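Local atomic coordinates of putative SnoaL-like polyketide cyclase (Shewanella putrefaciens, PDB entry 3GZB), a protein that is of uncertain function but has an NTF2-like, SnoaL-type fold and may act as a polyketide cyclase. Residues Lys28-Leu33 and Ala122-Lys127; Ser49-Lys54 and Asp68-Ala73; His86-Gly91 and Val95-Tyr100. All blocks are in the same frame, centred on the assembly; numbering follows the deposited sequence. Where two conformers were deposited one is given.

Contact 1: residues Lys28-Leu33 and Ala122-Lys127; sequences KYMDAL and AVTSLK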
# COMPACT_ATOMS: atom_id res chain seq x y z
N LYS A 28 16.52 3.92 5.83
CA LYS A 28 17.06 4.52 7.07
C LYS A 28 15.96 4.77 8.09
O LYS A 28 16.11 4.45 9.28
CB LYS A 28 17.79 5.83 6.76
CG LYS A 28 18.99 5.64 5.81
CD LYS A 28 19.89 6.82 5.86
CE LYS A 28 21.24 6.54 5.25
NZ LYS A 28 22.14 7.65 5.60
N TYR A 29 14.88 5.36 7.62
CA TYR A 29 13.72 5.61 8.51
C TYR A 29 13.13 4.34 9.10
O TYR A 29 12.92 4.26 10.31
CB TYR A 29 12.69 6.41 7.77
CG TYR A 29 11.38 6.62 8.49
CD1 TYR A 29 11.20 7.67 9.36
CD2 TYR A 29 10.30 5.78 8.29
CE1 TYR A 29 9.95 7.89 9.94
CE2 TYR A 29 9.08 5.97 8.88
CZ TYR A 29 8.91 7.02 9.73
OH TYR A 29 7.69 7.29 10.31
N MSE A 30 12.89 3.34 8.24
CA MSE A 30 12.29 2.11 8.71
C MSE A 30 13.23 1.33 9.65
O MSE A 30 12.75 0.66 10.56
CB MSE A 30 11.85 1.24 7.55
CG MSE A 30 10.78 1.85 6.71
SE MSE A 30 9.12 2.26 7.61
CE MSE A 30 8.68 0.51 8.29
N ASP A 31 14.52 1.34 9.38
CA ASP A 31 15.46 0.69 10.31
C ASP A 31 15.39 1.39 11.68
O ASP A 31 15.30 0.71 12.71
CB ASP A 31 16.90 0.68 9.76
CG ASP A 31 17.13 -0.50 8.81
OD1 ASP A 31 16.36 -1.46 8.91
OD2 ASP A 31 18.08 -0.47 7.97
N ALA A 32 15.36 2.71 11.71
CA ALA A 32 15.20 3.44 12.99
C ALA A 32 13.91 3.09 13.70
O ALA A 32 13.88 2.82 14.90
CB ALA A 32 15.31 4.98 12.78
N LEU A 33 12.82 3.08 12.96
CA LEU A 33 11.51 2.78 13.55
C LEU A 33 11.47 1.39 14.18
O LEU A 33 11.05 1.23 15.33
CB LEU A 33 10.43 2.89 12.45
CG LEU A 33 9.00 2.59 12.85
CD1 LEU A 33 8.43 3.71 13.77
CD2 LEU A 33 8.12 2.43 11.60
N ALA A 122 1.08 -6.07 5.65
CA ALA A 122 0.96 -4.61 5.66
C ALA A 122 1.44 -3.96 4.41
O ALA A 122 2.26 -4.51 3.69
CB ALA A 122 1.76 -4.04 6.84
N VAL A 123 0.90 -2.77 4.16
CA VAL A 123 1.41 -1.81 3.22
C VAL A 123 1.71 -0.57 4.01
O VAL A 123 0.87 -0.06 4.77
CB VAL A 123 0.38 -1.52 2.14
CG1 VAL A 123 0.89 -0.47 1.13
CG2 VAL A 123 -0.02 -2.84 1.43
N THR A 124 2.91 -0.06 3.84
CA THR A 124 3.36 1.21 4.46
C THR A 124 3.83 2.14 3.33
O THR A 124 4.63 1.70 2.47
CB THR A 124 4.52 0.96 5.44
OG1 THR A 124 3.98 0.19 6.52
CG2 THR A 124 5.15 2.26 5.96
N SER A 125 3.37 3.39 3.31
CA SER A 125 3.88 4.36 2.38
C SER A 125 4.45 5.52 3.14
O SER A 125 3.98 5.91 4.22
CB SER A 125 2.82 4.83 1.38
OG SER A 125 1.75 5.53 2.04
N LEU A 126 5.50 6.11 2.58
CA LEU A 126 6.15 7.31 3.12
C LEU A 126 6.18 8.38 2.04
O LEU A 126 6.66 8.12 0.93
CB LEU A 126 7.58 7.02 3.57
CG LEU A 126 7.79 5.87 4.56
CD1 LEU A 126 9.29 5.67 4.83
CD2 LEU A 126 7.02 6.12 5.83
N LYS A 127 5.72 9.56 2.38
CA LYS A 127 5.94 10.74 1.54
C LYS A 127 7.10 11.50 2.18
O LYS A 127 7.02 11.85 3.38
CB LYS A 127 4.67 11.59 1.48
CG LYS A 127 4.71 12.73 0.48
CD LYS A 127 4.89 12.25 -0.97
CE LYS A 127 4.78 13.44 -1.94
NZ LYS A 127 5.39 13.16 -3.27
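Thr124 and Leu126, alternate residues on one face of strand 122-127, receive Met30 and Tyr29 of helix 28-33. This is the heart of the NTF2-like cone: the N-terminal helix lies against the curved sheet, here 11.4 Å from the strand axis and running at 123° to it, so the two elements meet through side chains alone. Reading along the strand, Thr124 comes first. Its CG2 methyl lies 4.3 Å from Met30 SE, a loose contact of selenomethionine with methyl, and a bound methylpentanediol is about 6 Å from the Met30 side chain. The hydroxyl of Thr124 is occupied elsewhere, bonded to Asp140 OD1 and Tyr100 OH, so a buried polar group with two partners lies beside this apolar contact. Two residues on, Leu126 brings the strand back to the helix. With CG anti to its carbonyl carbon (chi1 -54°), Leu126 sends both methyls toward the tyrosine ring, which the leucine side chain meets at a slant. CD1 approaches Tyr29 CD2 at 3.6 Å, while CD2 takes the next ring atom, Tyr29 CE2, at 3.7 Å. Tyr29 holds its CG anti to the backbone N (chi1 174°), which carries the ring out from the helix and its hydroxyl deep into the core, where Tyr45 OH and His138 ND1 bond it. Replacing Tyr29 by an alanine is likely to open a gap beside the Leu126 methyls and leave Tyr45 and His138 without this hydroxyl partner. Met30 SE also lies 4.4 Å from Leu126 CD1.

Contact 2: residues Ser49-Lys54 and Asp68-Ala73; sequences SIFFDK and DFLERA
One face of the Phe51 ring takes the edge of Phe69 in a T-shaped stack, the ring centroids 5.7 Å apart and the planes at 64°. A single atom leads the approach: Phe69 CE2 stands above the rim of the Phe51 ring rather than its centre, 4.0 Å from Phe51 CD1 and 4.1 Å from Phe51 CE1. Leu70 comes in obliquely farther round the same ring, with its CD2 methyl 4.2 Å from Phe51 CE2. Within the strand segment, Lys54 CG lies over the centre of one face of the Phe52 ring. Phe51 was modelled in two conformers, and this geometry belongs to one of them. Its CG is anti to the backbone N, which swings the ring off the strand toward the helix. Other aromatic groups extend the cluster: Tyr60 stacks on Phe69, and the His138 ring meets Phe51.

The arrangement joins strand 50-53 of the curved NTF2-like sheet to helix 63-73, one of the helices that wall the cone. Leu70 continues the packing toward Tyr38 and Leu41 of helix 38-42, and a bound methylpentanediol, probably from the crystallisation liquor, lies about 3 Å from its side chain, consistent with a pocket at this end of the fold.

Away from the sheet, the exposed side of the helix carries a salt bridge across one turn. Arg72 NE donates to Asp68 OD2 at 2.9 Å with an angle of 151° at the hydrogen; the oxygen lies in the guanidinium plane and is met on its syn side, from somewhat above the carboxylate plane.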
# COMPACT_ATOMS: atom_id res chain seq x y z
N SER A 49 4.54 16.80 10.47
CA SER A 49 4.57 15.40 10.02
C SER A 49 3.32 14.66 10.51
O SER A 49 2.86 14.91 11.61
CB SER A 49 5.83 14.67 10.54
OG SER A 49 7.03 15.24 10.06
N ILE A 50 2.85 13.73 9.68
CA ILE A 50 1.67 12.95 9.96
C ILE A 50 2.05 11.47 10.02
O ILE A 50 2.79 10.97 9.15
CB ILE A 50 0.65 13.14 8.88
CG1 ILE A 50 0.12 14.57 8.90
CG2 ILE A 50 -0.54 12.16 9.04
CD1 ILE A 50 -0.61 14.92 7.64
N PHE A 51 1.57 10.76 11.05
CA PHE A 51 1.60 9.30 11.13
C PHE A 51 0.13 8.86 11.11
O PHE A 51 -0.62 9.20 12.05
CB PHE A 51 2.32 8.84 12.41
CG PHE A 51 2.68 7.37 12.42
CD1 PHE A 51 1.69 6.41 12.54
CD2 PHE A 51 3.99 6.96 12.30
CE1 PHE A 51 2.01 5.06 12.52
CE2 PHE A 51 4.30 5.60 12.30
CZ PHE A 51 3.30 4.69 12.40
N PHE A 52 -0.32 8.18 10.06
CA PHE A 52 -1.73 7.79 9.92
C PHE A 52 -1.83 6.29 9.76
O PHE A 52 -1.51 5.75 8.70
CB PHE A 52 -2.33 8.54 8.71
CG PHE A 52 -3.83 8.48 8.58
CD1 PHE A 52 -4.64 7.87 9.48
CD2 PHE A 52 -4.43 9.14 7.51
CE1 PHE A 52 -6.02 7.87 9.33
CE2 PHE A 52 -5.80 9.17 7.37
CZ PHE A 52 -6.59 8.54 8.30
N ASP A 53 -2.29 5.59 10.79
CA ASP A 53 -2.71 4.20 10.63
C ASP A 53 -4.16 4.26 10.14
O ASP A 53 -5.11 4.48 10.91
CB ASP A 53 -2.51 3.41 11.88
CG ASP A 53 -2.90 1.91 11.70
OD1 ASP A 53 -3.81 1.62 10.89
OD2 ASP A 53 -2.31 1.11 12.43
N LYS A 54 -4.31 4.12 8.83
CA LYS A 54 -5.63 4.27 8.23
C LYS A 54 -6.53 3.12 8.58
O LYS A 54 -7.74 3.30 8.73
CB LYS A 54 -5.59 4.46 6.72
CG LYS A 54 -5.17 5.80 6.32
CD LYS A 54 -5.27 5.94 4.84
CE LYS A 54 -6.69 6.07 4.32
NZ LYS A 54 -6.75 6.09 2.82
N ASP A 68 5.80 10.25 21.11
CA ASP A 68 5.21 9.78 22.37
C ASP A 68 4.29 8.57 22.17
O ASP A 68 4.35 7.63 22.96
CB ASP A 68 4.46 10.91 23.09
CG ASP A 68 4.13 10.56 24.50
OD1 ASP A 68 5.07 10.61 25.33
OD2 ASP A 68 2.97 10.24 24.82
N PHE A 69 3.44 8.62 21.16
CA PHE A 69 2.56 7.50 20.83
C PHE A 69 3.37 6.22 20.54
O PHE A 69 3.04 5.15 21.07
CB PHE A 69 1.62 7.90 19.68
CG PHE A 69 1.34 6.81 18.68
CD1 PHE A 69 0.50 5.78 18.96
CD2 PHE A 69 1.93 6.86 17.45
CE1 PHE A 69 0.27 4.78 18.02
CE2 PHE A 69 1.72 5.85 16.50
CZ PHE A 69 0.89 4.83 16.79
N LEU A 70 4.42 6.35 19.75
CA LEU A 70 5.27 5.17 19.38
C LEU A 70 5.94 4.60 20.61
O LEU A 70 5.91 3.38 20.81
CB LEU A 70 6.31 5.57 18.35
CG LEU A 70 5.78 5.92 16.99
CD1 LEU A 70 6.94 6.47 16.10
CD2 LEU A 70 5.11 4.67 16.34
N GLU A 71 6.52 5.48 21.43
CA GLU A 71 7.27 5.00 22.60
C GLU A 71 6.34 4.27 23.55
O GLU A 71 6.66 3.18 24.09
CB GLU A 71 8.02 6.14 23.31
CG GLU A 71 9.03 5.61 24.30
CD GLU A 71 9.93 6.69 24.90
OE1 GLU A 71 9.50 7.86 24.95
OE2 GLU A 71 11.05 6.33 25.33
N ARG A 72 5.19 4.85 23.81
CA ARG A 72 4.18 4.20 24.67
C ARG A 72 3.66 2.87 24.09
O ARG A 72 3.59 1.86 24.79
CB ARG A 72 3.02 5.12 25.02
CG ARG A 72 3.40 6.28 25.88
CD ARG A 72 2.21 7.20 26.13
NE ARG A 72 2.54 8.34 26.95
CZ ARG A 72 2.57 8.34 28.28
NH1 ARG A 72 2.33 7.23 28.97
NH2 ARG A 72 2.85 9.48 28.95
N ALA A 73 3.34 2.86 22.81
CA ALA A 73 2.81 1.67 22.17
C ALA A 73 3.81 0.50 22.25
O ALA A 73 3.39 -0.66 22.31
CB ALA A 73 2.41 1.99 20.72

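Contact 3: residues His86-Gly91 and Val95-Tyr100; sequences HMYNAG and VMIGNY
Tyr88 lies over Val95 in the densest part of this antiparallel beta hairpin. Chi1 of Tyr88 is 48°, placing CG between the backbone N and the carbonyl carbon and folding the ring back across the neighbouring strand. Val95 CB sits over one ring face, 3.9 Å from the centroid, in a CH-pi contact, while Val95 CG1 comes within 3.6 Å of Tyr88 CZ. Ile97 CD1 meets the edge of the same ring in its plane, 4.0 Å from Tyr88 CE1. Val95 N gives Tyr88 O a nearly straight 2.8 Å bond, one of four backbone bonds pairing Tyr88 with Val95 and His86 with Ile97.

The Met87 and Met96 face makes fewer contacts within the hairpin: the chains lie side by side, CG to CG at 3.8 Å, and helix 21-34 packs on them. The loose end lies past the paired part, toward the exposed turn, where the strand gives way and Asn89 ND2 bonds Gly91 O of its own segment at 2.9 Å. The backbone bonds fix the register and so place His86 and Tyr88 on one face, where their polar ends bond across the subunit interface: Tyr88 OH donates to Leu141 O, and His86 NE2 bonds Asp143 OD2, both of the second subunit.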
# COMPACT_ATOMS: atom_id res chain seq x y z
N HIS A 86 7.99 -6.26 -1.74
CA HIS A 86 8.20 -5.34 -2.83
C HIS A 86 8.24 -3.91 -2.33
O HIS A 86 7.53 -3.54 -1.40
CB HIS A 86 7.11 -5.59 -3.88
CG HIS A 86 7.38 -4.94 -5.18
ND1 HIS A 86 8.59 -5.03 -5.83
CD2 HIS A 86 6.57 -4.20 -5.98
CE1 HIS A 86 8.53 -4.35 -6.96
NE2 HIS A 86 7.32 -3.83 -7.07
N MSE A 87 9.14 -3.11 -2.88
CA MSE A 87 9.22 -1.67 -2.63
C MSE A 87 9.35 -0.96 -3.97
O MSE A 87 10.10 -1.41 -4.88
CB MSE A 87 10.43 -1.33 -1.72
CG MSE A 87 10.67 0.19 -1.53
SE MSE A 87 11.94 0.64 -0.15
CE MSE A 87 13.47 -0.35 -0.79
N TYR A 88 8.62 0.12 -4.12
CA TYR A 88 8.73 0.97 -5.29
C TYR A 88 8.48 2.41 -4.92
O TYR A 88 8.11 2.72 -3.75
CB TYR A 88 7.74 0.52 -6.40
CG TYR A 88 6.29 0.27 -5.99
CD1 TYR A 88 5.91 -0.89 -5.32
CD2 TYR A 88 5.29 1.21 -6.28
CE1 TYR A 88 4.54 -1.15 -5.05
CE2 TYR A 88 3.94 0.97 -5.95
CZ TYR A 88 3.60 -0.19 -5.37
OH TYR A 88 2.28 -0.54 -5.03
N ASN A 89 8.72 3.31 -5.87
CA ASN A 89 8.51 4.72 -5.59
C ASN A 89 8.04 5.48 -6.81
O ASN A 89 8.36 5.10 -7.95
CB ASN A 89 9.75 5.42 -4.98
CG ASN A 89 10.88 5.67 -5.97
OD1 ASN A 89 11.47 4.71 -6.43
ND2 ASN A 89 11.10 6.93 -6.37
N ALA A 90 7.28 6.52 -6.53
CA ALA A 90 6.88 7.52 -7.52
C ALA A 90 7.38 8.84 -7.00
O ALA A 90 6.80 9.44 -6.07
CB ALA A 90 5.30 7.56 -7.67
N GLY A 91 8.50 9.32 -7.50
CA GLY A 91 9.12 10.44 -6.82
C GLY A 91 9.39 10.17 -5.36
O GLY A 91 9.89 9.12 -4.98
N VAL A 95 6.49 3.19 -1.52
CA VAL A 95 5.47 2.21 -1.17
C VAL A 95 6.14 0.93 -0.87
O VAL A 95 6.99 0.46 -1.65
CB VAL A 95 4.47 2.01 -2.33
CG1 VAL A 95 3.37 0.98 -1.95
CG2 VAL A 95 3.81 3.31 -2.74
N MSE A 96 5.82 0.31 0.28
CA MSE A 96 6.44 -0.94 0.76
C MSE A 96 5.36 -1.92 1.12
O MSE A 96 4.47 -1.60 1.88
CB MSE A 96 7.35 -0.68 1.95
CG MSE A 96 8.53 0.23 1.58
SE MSE A 96 9.42 0.99 3.13
CE MSE A 96 8.10 2.24 3.54
N ILE A 97 5.41 -3.12 0.53
CA ILE A 97 4.48 -4.20 0.75
C ILE A 97 5.24 -5.30 1.45
O ILE A 97 6.29 -5.73 0.95
CB ILE A 97 3.94 -4.74 -0.57
CG1 ILE A 97 3.26 -3.67 -1.40
CG2 ILE A 97 3.00 -5.93 -0.30
CD1 ILE A 97 2.92 -4.07 -2.88
N GLY A 98 4.74 -5.80 2.59
CA GLY A 98 5.47 -6.80 3.32
C GLY A 98 4.75 -7.29 4.55
O GLY A 98 3.53 -7.25 4.60
N ASN A 99 5.49 -7.87 5.50
CA ASN A 99 4.97 -8.41 6.74
C ASN A 99 5.82 -7.85 7.88
O ASN A 99 7.07 -7.86 7.79
CB ASN A 99 5.02 -9.95 6.81
CG ASN A 99 4.07 -10.61 5.87
OD1 ASN A 99 2.91 -10.80 6.19
ND2 ASN A 99 4.56 -11.00 4.69
N TYR A 100 5.17 -7.39 8.94
CA TYR A 100 5.86 -7.02 10.14
C TYR A 100 5.92 -8.22 11.08
O TYR A 100 4.88 -8.79 11.45
CB TYR A 100 5.20 -5.86 10.86
CG TYR A 100 5.31 -4.51 10.18
CD1 TYR A 100 6.48 -3.75 10.29
CD2 TYR A 100 4.30 -4.00 9.39
CE1 TYR A 100 6.58 -2.51 9.71
CE2 TYR A 100 4.44 -2.74 8.76
CZ TYR A 100 5.57 -2.01 8.95
OH TYR A 100 5.66 -0.75 8.38

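From the N terminus, helix 21-34 supplies the first half of contact 1, which closes at residues 122-127 of strand 115-129, with 88 residues between the two segments. Inside that long loop lie the other two, in series and without crossing: contact 2 closes a short excursion from strand 50-53 to helix 63-73, then contact 3 closes a tight hairpin between strands 86-90 and 93-103. Contact 1 sits between them. Leu33 CD1 touches Leu70 CD1 at 3.9 Å toward contact 2, while the backbone hydrogen bond from Met96 N to Thr124 O, 2.9 Å, joins it to contact 3. Contacts 2 and 3 do not touch, and lie on opposite sides of the chain's centre, linked through the shared sheet.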